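Local coordinates for protein carbamate kinase (Mycoplasma penetrans, PDB 4AXS) that probably catalyses, as a carbamate kinase, the reversible transfer of a phosphoryl group between carbamoyl phosphate and ADP, at residues A51-A56 / S316-A321; G75-A80 / A97-M102; T135-D138 / A143-N146. One frame throughout, in Å; residues are numbered along the deposited sequence.

Contact 1: residues A51-A56 / S316-A321; sequences AAKIAA and SKVEDA
A single salt bridge, Lys53 to Glu319, links helix 48-59 to the short helix 318-321 in the amino acid kinase fold. Helix 48-59 belongs to the beta-alpha-beta crossover between the parallel strands 27-31 and 64-68. Helix 318-321 follows strand 309-313 of the same sheet. Lys53 NZ lies 3.0 Å from Glu319 OE2 and donates a hydrogen bond to it. The oxygen is met on its syn side, with the donor 25° out of the carboxylate plane. The two side chains cross at about a right angle. The carboxylate also lies against the lysine methylenes. Lys53 CD is 3.4 Å from Glu319 OE1, and Lys53 CE is 3.3 Å from Glu319 OE2. The lysine chain bends at chi2 (-80°) and is close to extended beyond, which carries the ammonium to the carboxylate of Glu319. Val318, next to Glu319 on helix 318-321, touches the same chain: its CG1 is 4.0 Å from Lys53 CE. The backbone oxygen of Ser316 is 3.5 Å from Lys53 NZ, a looser polar neighbour. On the rest of helix 48-59, Ile54 packs on Val64 and Val66 of the sheet, and Ala51 on Glu118 of helix 96-121. The lysine thus joins the two helices with its aliphatic part as well as its charge. Glu319 is exposed, so solvent probably screens the ion pair and makes its contribution modest.

Contact 2: residues G75-A80 / A97-M102; sequences GMIFNA and AEAGGM
Ile77 of helix 71-83 reaches across to Ala99 and Met102 of helix 96-121. From its CB the chain forks. The CG2 branch, anti to the backbone N, touches two partners. It lies 3.8 Å from Met102 SD and 4.0 Å from Ala99 CB. The other branch runs through CG1 to CD1, which ends 4.1 Å from the backbone O of Met102. One residue on, Phe78 adds its CB, 3.8 Å from Ala99 CB. That same methyl stands at the edge of the Phe78 ring, near its plane, and is 3.9 Å from CD1 of that ring. The ring itself packs edge-to-face with Phe96. All four touching residues are buried and apolar, and no hydrogen bond crosses between the segments. The segment axes come within 8.8 Å, at 128° between their directions. The second subunit covers this pair of helices: Ile77 meets Phe81 of that chain, and Met102 meets Met102 of that chain. Glu98 OE2 is hydrogen-bonded to His110 NE2 of the second subunit. The arrangement is a buried helix pair at the subunit interface, consistent with the dimers formed by carbamate kinases.

Contact 3: residues T135-D138 / A143-N146; sequences TIVD and AFKN
Phe144 turns the edge of its ring toward the end of strand 134-137, where it meets Val137 and Asp138. The ring is not stacked on either residue. Val137 CG2 and the backbone O of Asp138 both lie at the ring edge, in its plane. Val137 CG2 is 4.0 Å from Phe144 CZ, an ordinary apolar contact; the two side chains meet at an oblique angle. The carbonyl oxygen is closer, with Asp138 O 3.2 Å from Phe144 CE2 and 3.9 Å from Phe144 CZ. No hydrogen bond joins the segments. A C-H edge facing a carbonyl oxygen is still probably favourable, because the ring hydrogens carry a slight positive charge. On Phe144, CG lies beside the backbone N and opposite the carbonyl carbon (chi1 -57°), which sends the ring out from its short, weakly bonded helix toward the strand. On Val137, CG2 sits between the backbone N and the carbonyl carbon, and this is the branch that reaches the ring. Asp138 takes part through its backbone; its carboxylate stays farther off. Pro185 touches both Val137 and Phe144, and Ala183 touches Phe144 too, so the ring is also packed against the chain leading to strand 187-190. The contact folds the short helix 142-145 back onto the end of the strand that precedes it, through one aromatic side chain. That helix lies in the long excursion between the neighbouring strands 134-137 and 187-190, consistent with the base of the protruding subdomain known from carbamate kinases.

Overall arrangement
The three contacts sit in separate regions of one subunit, and none touches another. Contacts 1 and 3 are the most distant pair, with centres about 34 Å apart on opposite sides of the chain's centre. Contact 2 lies about 29 Å from contact 1 and about 19 Å from contact 3, centre to centre; its nearest atoms to contact 3 are about 10 Å away. Contact 1 brings together segments 260 residues apart in sequence. Contacts 2 and 3 each join segments close in sequence, and follow one another along the chain between the two segments of contact 1. Helix 96-121 relates contacts 1 and 2: it supplies residues 97-102 and also packs beside residues 51-56. Among the three, contact 2 alone adjoins the second subunit.

Contact 1: residues A51-A56 / S316-A321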
loop_
_atom_site.group_PDB
_atom_site.type_symbol
_atom_site.label_atom_id
_atom_site.label_comp_id
_atom_site.label_asym_id
_atom_site.label_seq_id
_atom_site.Cartn_x
_atom_site.Cartn_y
_atom_site.Cartn_z
ATOM N N ALA A 51 -3.815 17.968 0.155
ATOM C CA ALA A 51 -4.824 17.389 1.029
ATOM C C ALA A 51 -5.872 18.425 1.423
ATOM O O ALA A 51 -7.074 18.196 1.265
ATOM C CB ALA A 51 -4.175 16.767 2.270
ATOM N N ALA A 52 -5.421 19.562 1.940
ATOM C CA ALA A 52 -6.344 20.646 2.264
ATOM C C ALA A 52 -7.244 21.002 1.061
ATOM O O ALA A 52 -8.464 21.160 1.211
ATOM C CB ALA A 52 -5.587 21.864 2.767
ATOM N N LYS A 53 -6.649 21.110 -0.128
ATOM C CA LYS A 53 -7.445 21.339 -1.331
ATOM C C LYS A 53 -8.449 20.196 -1.545
ATOM O O LYS A 53 -9.614 20.443 -1.867
ATOM C CB LYS A 53 -6.574 21.517 -2.584
ATOM C CG LYS A 53 -5.388 22.471 -2.452
ATOM C CD LYS A 53 -5.746 23.951 -2.562
ATOM C CE LYS A 53 -4.503 24.753 -2.989
ATOM N NZ LYS A 53 -4.535 26.210 -2.635
ATOM N N ILE A 54 -8.010 18.951 -1.367
ATOM C CA ILE A 54 -8.919 17.813 -1.538
ATOM C C ILE A 54 -10.042 17.846 -0.505
ATOM O O ILE A 54 -11.198 17.558 -0.819
ATOM C CB ILE A 54 -8.188 16.452 -1.470
ATOM C CG1 ILE A 54 -7.377 16.219 -2.746
ATOM C CG2 ILE A 54 -9.190 15.326 -1.306
ATOM C CD1 ILE A 54 -6.184 15.330 -2.574
ATOM N N ALA A 55 -9.700 18.203 0.727
ATOM C CA ALA A 55 -10.699 18.312 1.775
ATOM C C ALA A 55 -11.824 19.248 1.338
ATOM O O ALA A 55 -13.000 18.878 1.394
ATOM C CB ALA A 55 -10.062 18.797 3.064
ATOM N N ALA A 56 -11.456 20.445 0.876
ATOM C CA ALA A 56 -12.430 21.499 0.555
ATOM C C ALA A 56 -13.465 21.122 -0.502
ATOM O O ALA A 56 -14.590 21.618 -0.468
ATOM C CB ALA A 56 -11.724 22.792 0.164
ATOM N N SER A 316 -1.430 25.956 -6.481
ATOM C CA SER A 316 -1.828 27.182 -5.789
ATOM C C SER A 316 -3.201 27.625 -6.319
ATOM O O SER A 316 -4.056 28.099 -5.561
ATOM C CB SER A 316 -0.799 28.281 -6.088
ATOM O OG SER A 316 0.502 27.939 -5.636
ATOM N N LYS A 317 -3.410 27.465 -7.620
ATOM C CA LYS A 317 -4.543 28.109 -8.269
ATOM C C LYS A 317 -5.589 27.134 -8.790
ATOM O O LYS A 317 -6.184 27.359 -9.850
ATOM C CB LYS A 317 -4.032 29.010 -9.396
ATOM C CG LYS A 317 -2.872 29.904 -8.948
ATOM C CD LYS A 317 -2.163 30.565 -10.113
ATOM C CE LYS A 317 -0.714 30.896 -9.780
ATOM N NZ LYS A 317 0.199 29.742 -10.023
ATOM N N VAL A 318 -5.835 26.070 -8.032
ATOM C CA VAL A 318 -6.666 24.980 -8.523
ATOM C C VAL A 318 -8.149 25.127 -8.192
ATOM O O VAL A 318 -8.997 24.579 -8.893
ATOM C CB VAL A 318 -6.153 23.616 -8.044
ATOM C CG1 VAL A 318 -5.929 23.620 -6.533
ATOM C CG2 VAL A 318 -7.123 22.511 -8.452
ATOM N N GLU A 319 -8.472 25.853 -7.129
ATOM C CA GLU A 319 -9.875 26.166 -6.863
ATOM C C GLU A 319 -10.361 27.222 -7.864
ATOM O O GLU A 319 -11.489 27.149 -8.366
ATOM C CB GLU A 319 -10.097 26.621 -5.413
ATOM C CG GLU A 319 -8.989 27.483 -4.828
ATOM C CD GLU A 319 -7.976 26.671 -4.050
ATOM O OE1 GLU A 319 -8.353 26.119 -2.992
ATOM O OE2 GLU A 319 -6.807 26.578 -4.491
ATOM N N ASP A 320 -9.502 28.193 -8.161
ATOM C CA ASP A 320 -9.782 29.138 -9.236
ATOM C C ASP A 320 -10.003 28.354 -10.520
ATOM O O ASP A 320 -10.954 28.605 -11.272
ATOM C CB ASP A 320 -8.608 30.108 -9.446
ATOM C CG ASP A 320 -8.506 31.157 -8.354
ATOM O OD1 ASP A 320 -9.216 32.181 -8.449
ATOM O OD2 ASP A 320 -7.708 30.960 -7.408
ATOM N N ALA A 321 -9.105 27.399 -10.749
ATOM C CA ALA A 321 -9.055 26.656 -12.001
ATOM C C ALA A 321 -10.373 25.964 -12.294
ATOM O O ALA A 321 -10.787 25.864 -13.452
ATOM C CB ALA A 321 -7.926 25.647 -11.968
#

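Contact 2: residues G75-A80 / A97-M102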
loop_
_atom_site.group_PDB
_atom_site.type_symbol
_atom_site.label_atom_id
_atom_site.label_comp_id
_atom_site.label_asym_id
_atom_site.label_seq_id
_atom_site.Cartn_x
_atom_site.Cartn_y
_atom_site.Cartn_z
ATOM N N GLY A 75 12.441 6.155 -7.760
ATOM C CA GLY A 75 13.862 6.283 -8.018
ATOM C C GLY A 75 14.713 6.318 -6.754
ATOM O O GLY A 75 15.741 5.664 -6.694
ATOM N N MET A 76 14.318 7.069 -5.752
ATOM C CA MET A 76 15.093 7.160 -4.542
ATOM C C MET A 76 15.223 5.842 -3.854
ATOM O O MET A 76 16.228 5.554 -3.239
ATOM C CB MET A 76 14.453 8.117 -3.568
ATOM C CG MET A 76 14.595 7.722 -2.123
ATOM S SD MET A 76 13.887 8.963 -1.044
ATOM C CE MET A 76 12.470 8.079 -0.453
ATOM N N ILE A 77 14.183 5.046 -3.957
ATOM C CA ILE A 77 14.096 3.814 -3.244
ATOM C C ILE A 77 14.842 2.769 -3.986
ATOM O O ILE A 77 15.414 1.906 -3.402
ATOM C CB ILE A 77 12.639 3.346 -3.106
ATOM C CG1 ILE A 77 11.911 4.137 -2.025
ATOM C CG2 ILE A 77 12.601 1.879 -2.796
ATOM C CD1 ILE A 77 10.409 4.154 -2.141
ATOM N N PHE A 78 14.809 2.845 -5.295
ATOM C CA PHE A 78 15.419 1.843 -6.133
ATOM C C PHE A 78 16.936 1.991 -6.226
ATOM O O PHE A 78 17.665 1.020 -6.211
ATOM C CB PHE A 78 14.791 1.906 -7.507
ATOM C CG PHE A 78 15.342 0.923 -8.463
ATOM C CD1 PHE A 78 14.843 -0.350 -8.518
ATOM C CD2 PHE A 78 16.351 1.279 -9.317
ATOM C CE1 PHE A 78 15.340 -1.256 -9.409
ATOM C CE2 PHE A 78 16.852 0.390 -10.210
ATOM C CZ PHE A 78 16.344 -0.884 -10.257
ATOM N N ASN A 79 17.382 3.227 -6.317
ATOM C CA ASN A 79 18.779 3.581 -6.255
ATOM C C ASN A 79 19.416 2.995 -5.006
ATOM O O ASN A 79 20.213 2.095 -5.057
ATOM C CB ASN A 79 18.910 5.084 -6.171
ATOM C CG ASN A 79 18.830 5.743 -7.521
ATOM O OD1 ASN A 79 18.861 5.083 -8.524
ATOM N ND2 ASN A 79 18.755 7.037 -7.547
ATOM N N ALA A 80 19.000 3.560 -3.889
ATOM C CA ALA A 80 19.299 3.094 -2.557
ATOM C C ALA A 80 19.534 1.599 -2.336
ATOM O O ALA A 80 20.319 1.242 -1.493
ATOM C CB ALA A 80 18.234 3.581 -1.608
ATOM N N ALA A 97 9.623 -3.131 -10.146
ATOM C CA ALA A 97 8.262 -3.400 -9.678
ATOM C C ALA A 97 8.182 -3.300 -8.167
ATOM O O ALA A 97 7.328 -2.593 -7.629
ATOM C CB ALA A 97 7.775 -4.757 -10.132
ATOM N N GLU A 98 9.086 -3.994 -7.479
ATOM C CA GLU A 98 9.045 -4.025 -6.015
ATOM C C GLU A 98 9.303 -2.642 -5.411
ATOM O O GLU A 98 8.730 -2.297 -4.386
ATOM C CB GLU A 98 9.999 -5.092 -5.428
ATOM C CG GLU A 98 9.479 -6.537 -5.526
ATOM C CD GLU A 98 9.812 -7.218 -6.858
ATOM O OE1 GLU A 98 10.532 -6.615 -7.678
ATOM O OE2 GLU A 98 9.352 -8.356 -7.094
ATOM N N ALA A 99 10.160 -1.852 -6.051
ATOM C CA ALA A 99 10.396 -0.472 -5.614
ATOM C C ALA A 99 9.207 0.467 -5.902
ATOM O O ALA A 99 9.072 1.525 -5.276
ATOM C CB ALA A 99 11.662 0.073 -6.240
ATOM N N GLY A 100 8.356 0.083 -6.852
ATOM C CA GLY A 100 7.095 0.775 -7.050
ATOM C C GLY A 100 6.105 0.372 -5.963
ATOM O O GLY A 100 5.250 1.163 -5.553
ATOM N N GLY A 101 6.221 -0.871 -5.495
ATOM C CA GLY A 101 5.361 -1.351 -4.435
ATOM C C GLY A 101 5.652 -0.553 -3.176
ATOM O O GLY A 101 4.737 -0.074 -2.491
ATOM N N MET A 102 6.940 -0.395 -2.888
ATOM C CA MET A 102 7.391 0.375 -1.742
ATOM C C MET A 102 7.081 1.852 -1.927
ATOM O O MET A 102 6.789 2.562 -0.960
ATOM C CB MET A 102 8.896 0.191 -1.553
ATOM C CG MET A 102 9.341 -1.259 -1.468
ATOM S SD MET A 102 11.129 -1.356 -1.348
ATOM C CE MET A 102 11.391 -3.140 -1.358
#

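Contact 3: residues T135-D138 / A143-N146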
loop_
_atom_site.group_PDB
_atom_site.type_symbol
_atom_site.label_atom_id
_atom_site.label_comp_id
_atom_site.label_asym_id
_atom_site.label_seq_id
_atom_site.Cartn_x
_atom_site.Cartn_y
_atom_site.Cartn_z
ATOM N N THR A 135 -1.645 -2.261 -12.268
ATOM C CA THR A 135 -2.242 -1.829 -13.509
ATOM C C THR A 135 -2.027 -2.869 -14.584
ATOM O O THR A 135 -0.900 -3.260 -14.876
ATOM C CB THR A 135 -1.691 -0.465 -13.985
ATOM O OG1 THR A 135 -2.098 0.564 -13.078
ATOM C CG2 THR A 135 -2.210 -0.129 -15.407
ATOM N N ILE A 136 -3.139 -3.311 -15.159
ATOM C CA ILE A 136 -3.132 -4.252 -16.259
ATOM C C ILE A 136 -2.690 -3.578 -17.548
ATOM O O ILE A 136 -3.218 -2.537 -17.954
ATOM C CB ILE A 136 -4.523 -4.864 -16.469
ATOM C CG1 ILE A 136 -5.145 -5.262 -15.125
ATOM C CG2 ILE A 136 -4.437 -6.058 -17.397
ATOM C CD1 ILE A 136 -4.489 -6.465 -14.484
ATOM N N VAL A 137 -1.686 -4.165 -18.176
ATOM C CA VAL A 137 -1.297 -3.755 -19.510
ATOM C C VAL A 137 -1.246 -5.012 -20.358
ATOM O O VAL A 137 -1.096 -6.127 -19.833
ATOM C CB VAL A 137 0.062 -3.046 -19.523
ATOM C CG1 VAL A 137 -0.002 -1.792 -18.669
ATOM C CG2 VAL A 137 1.148 -3.980 -19.022
ATOM N N ASP A 138 -1.413 -4.830 -21.661
ATOM C CA ASP A 138 -1.274 -5.901 -22.627
ATOM C C ASP A 138 0.220 -6.153 -22.840
ATOM O O ASP A 138 1.016 -5.207 -22.881
ATOM C CB ASP A 138 -1.990 -5.500 -23.925
ATOM C CG ASP A 138 -1.368 -6.112 -25.160
ATOM O OD1 ASP A 138 -1.755 -7.243 -25.530
ATOM O OD2 ASP A 138 -0.503 -5.444 -25.771
ATOM N N ALA A 143 5.294 -0.590 -26.497
ATOM C CA ALA A 143 6.196 0.123 -25.601
ATOM C C ALA A 143 7.369 -0.720 -25.126
ATOM O O ALA A 143 8.467 -0.205 -24.933
ATOM C CB ALA A 143 5.421 0.663 -24.405
ATOM N N PHE A 144 7.139 -2.011 -24.920
ATOM C CA PHE A 144 8.182 -2.888 -24.395
ATOM C C PHE A 144 9.286 -3.071 -25.412
ATOM O O PHE A 144 10.465 -3.130 -25.063
ATOM C CB PHE A 144 7.619 -4.262 -24.045
ATOM C CG PHE A 144 6.494 -4.222 -23.070
ATOM C CD1 PHE A 144 6.711 -3.823 -21.764
ATOM C CD2 PHE A 144 5.215 -4.590 -23.457
ATOM C CE1 PHE A 144 5.675 -3.783 -20.864
ATOM C CE2 PHE A 144 4.172 -4.567 -22.552
ATOM C CZ PHE A 144 4.402 -4.158 -21.257
ATOM N N LYS A 145 8.885 -3.176 -26.673
ATOM C CA LYS A 145 9.811 -3.428 -27.761
ATOM C C LYS A 145 10.631 -2.178 -28.046
ATOM O O LYS A 145 11.597 -2.214 -28.813
ATOM C CB LYS A 145 9.054 -3.920 -29.000
ATOM C CG LYS A 145 8.348 -5.259 -28.764
ATOM C CD LYS A 145 7.493 -5.707 -29.945
ATOM C CE LYS A 145 6.837 -7.061 -29.655
ATOM N NZ LYS A 145 5.736 -7.404 -30.606
ATOM N N ASN A 146 10.239 -1.077 -27.409
ATOM C CA ASN A 146 11.013 0.164 -27.440
ATOM C C ASN A 146 11.163 0.773 -26.051
ATOM O O ASN A 146 10.449 1.714 -25.701
ATOM C CB ASN A 146 10.379 1.184 -28.385
ATOM C CG ASN A 146 11.119 2.515 -28.383
ATOM O OD1 ASN A 146 10.510 3.574 -28.529
ATOM N ND2 ASN A 146 12.437 2.466 -28.199
#